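PDB 3FDI: cytidylate kinase-like family protein from Eubacterium ventriosum, which is of unknown function but, as a P-loop NTPase of the cytidylate kinase-like family, probably transfers phosphate from a nucleoside triphosphate to a small substrate. Local coordinates for residues I8-R13 and F101-R106. Sequence-based numbering, arbitrary orientation.
Sequences IIAIGR and FVIVGR. With SO4 (sulfate ion), chain F.
Torsions chi2 (-111°) and chi3 (85°) bend the Arg13 chain, placing CD and NE, and it crosses Val104 at about a right angle; Val104 CG1, anti to its backbone N, lies over the centre of the guanidinium face, 3.4 Å from Arg13 CZ. A branched apolar residue suits this place, since it supports the flat cation without competing for its N-H groups. Those groups turn to a sulfate, probably from the crystallisation liquor: Arg13 NH2 donates to O2 at 2.6 Å and NH1 to O3, while Arg106 donates to O1 from its backbone N and to O4 from NH2. An alanine in place of Arg13 would probably leave O2 and O3 without these donors and uncover the methyl of Val104. Strands 8-13 and 101-104 lie side by side, parallel, at the heart of the P-loop kinase sheet, in its 2-3-1-4-5 order, and the sulfate at their C-terminal ends may mark a phosphate-binding pocket. Ile9 N donates to Phe101 O, Ile103 N to Ile9 O, Ile11 N to Ile103 O, and Gly105 N closes the ladder on Ile11 O at 2.8 Å. Gly105 has positive phi, and a CB there would strike both Arg13 NH2 and the sulfate. At the other end, Ile8 CG2 sits over the Phe101 ring, offset toward its rim, in a CH-pi contact; helix 81-95 packs on both residues.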
loop_
_atom_site.group_PDB
_atom_site.type_symbol
_atom_site.label_atom_id
_atom_site.label_comp_id
_atom_site.label_asym_id
_atom_site.label_seq_id
_atom_site.Cartn_x
_atom_site.Cartn_y
_atom_site.Cartn_z
ATOM N N ILE B 8 7.498 -28.396 8.014
ATOM C CA ILE B 8 8.247 -27.294 7.405
ATOM C C ILE B 8 7.813 -25.972 8.076
ATOM O O ILE B 8 6.631 -25.695 8.147
ATOM C CB ILE B 8 8.032 -27.241 5.882
ATOM C CG1 ILE B 8 8.243 -28.629 5.262
ATOM C CG2 ILE B 8 8.978 -26.292 5.257
ATOM C CD1 ILE B 8 7.837 -28.750 3.847
ATOM N N ILE B 9 8.768 -25.185 8.589
ATOM C CA ILE B 9 8.464 -23.923 9.226
ATOM C C ILE B 9 9.107 -22.804 8.456
ATOM O O ILE B 9 10.316 -22.812 8.284
ATOM C CB ILE B 9 8.972 -23.885 10.630
ATOM C CG1 ILE B 9 8.374 -25.068 11.436
ATOM C CG2 ILE B 9 8.665 -22.501 11.256
ATOM C CD1 ILE B 9 9.020 -25.253 12.857
ATOM N N ALA B 10 8.290 -21.872 7.957
ATOM C CA ALA B 10 8.729 -20.763 7.099
ATOM C C ALA B 10 8.647 -19.513 7.964
ATOM O O ALA B 10 7.577 -19.172 8.489
ATOM C CB ALA B 10 7.856 -20.630 5.888
ATOM N N ILE B 11 9.773 -18.863 8.174
ATOM C CA ILE B 11 9.852 -17.751 9.094
ATOM C C ILE B 11 10.197 -16.540 8.322
ATOM O O ILE B 11 11.190 -16.547 7.568
ATOM C CB ILE B 11 10.936 -17.983 10.141
ATOM C CG1 ILE B 11 10.438 -18.946 11.208
ATOM C CG2 ILE B 11 11.314 -16.655 10.847
ATOM C CD1 ILE B 11 11.509 -19.529 11.938
ATOM N N GLY B 12 9.394 -15.511 8.506
ATOM C CA GLY B 12 9.720 -14.157 8.117
ATOM C C GLY B 12 9.972 -13.330 9.366
ATOM O O GLY B 12 9.700 -13.760 10.476
ATOM N N ARG B 13 10.472 -12.115 9.193
ATOM C CA ARG B 13 10.939 -11.348 10.312
ATOM C C ARG B 13 11.359 -9.906 9.937
ATOM O O ARG B 13 11.835 -9.639 8.807
ATOM C CB ARG B 13 12.137 -12.066 10.980
ATOM C CG ARG B 13 13.524 -11.622 10.424
ATOM C CD ARG B 13 14.355 -12.604 9.589
ATOM N NE ARG B 13 14.018 -12.616 8.191
ATOM C CZ ARG B 13 14.844 -12.782 7.151
ATOM N NH1 ARG B 13 16.147 -12.942 7.289
ATOM N NH2 ARG B 13 14.321 -12.792 5.913
ATOM N N PHE B 101 12.233 -29.132 7.680
ATOM C CA PHE B 101 13.203 -28.051 7.861
ATOM C C PHE B 101 12.551 -26.741 8.252
ATOM O O PHE B 101 11.335 -26.584 8.177
ATOM C CB PHE B 101 14.096 -27.825 6.583
ATOM C CG PHE B 101 13.316 -27.522 5.324
ATOM C CD1 PHE B 101 13.030 -26.206 4.948
ATOM C CD2 PHE B 101 12.859 -28.552 4.522
ATOM C CE1 PHE B 101 12.310 -25.926 3.785
ATOM C CE2 PHE B 101 12.121 -28.295 3.355
ATOM C CZ PHE B 101 11.847 -26.972 2.986
ATOM N N VAL B 102 13.415 -25.828 8.691
ATOM C CA VAL B 102 13.078 -24.450 8.953
ATOM C C VAL B 102 13.744 -23.648 7.843
ATOM O O VAL B 102 14.905 -23.893 7.483
ATOM C CB VAL B 102 13.616 -23.970 10.320
ATOM C CG1 VAL B 102 13.288 -22.510 10.513
ATOM C CG2 VAL B 102 13.052 -24.821 11.485
ATOM N N ILE B 103 13.001 -22.708 7.279
ATOM C CA ILE B 103 13.547 -21.838 6.268
ATOM C C ILE B 103 13.180 -20.393 6.632
ATOM O O ILE B 103 12.029 -20.081 6.914
ATOM C CB ILE B 103 13.103 -22.276 4.830
ATOM C CG1 ILE B 103 13.650 -21.352 3.731
ATOM C CG2 ILE B 103 11.608 -22.378 4.718
ATOM C CD1 ILE B 103 15.111 -21.320 3.610
ATOM N N VAL B 104 14.187 -19.542 6.669
ATOM C CA VAL B 104 13.999 -18.137 6.945
ATOM C C VAL B 104 13.947 -17.413 5.614
ATOM O O VAL B 104 14.827 -17.607 4.763
ATOM C CB VAL B 104 15.176 -17.599 7.768
ATOM C CG1 VAL B 104 15.082 -16.082 7.898
ATOM C CG2 VAL B 104 15.208 -18.286 9.166
ATOM N N GLY B 105 12.930 -16.587 5.424
ATOM C CA GLY B 105 12.870 -15.722 4.286
ATOM C C GLY B 105 12.680 -16.508 3.023
ATOM O O GLY B 105 12.027 -17.566 3.044
ATOM N N ARG B 106 13.233 -15.974 1.927
ATOM C CA ARG B 106 13.263 -16.648 0.630
ATOM C C ARG B 106 11.891 -16.978 0.025
ATOM O O ARG B 106 11.750 -17.915 -0.771
ATOM C CB ARG B 106 14.120 -17.921 0.735
ATOM C CG ARG B 106 15.599 -17.685 1.229
ATOM C CD ARG B 106 16.482 -17.055 0.138
ATOM N NE ARG B 106 16.421 -15.617 0.165
ATOM C CZ ARG B 106 16.975 -14.796 -0.726
ATOM N NH1 ARG B 106 17.661 -15.271 -1.763
ATOM N NH2 ARG B 106 16.845 -13.476 -0.572
HETATM S S SO4 F . 16.094 -13.198 3.002
HETATM O O1 SO4 F . 15.762 -14.437 2.315
HETATM O O2 SO4 F . 14.796 -12.618 3.367
HETATM O O3 SO4 F . 16.949 -13.450 4.149
HETATM O O4 SO4 F . 16.858 -12.343 2.060
#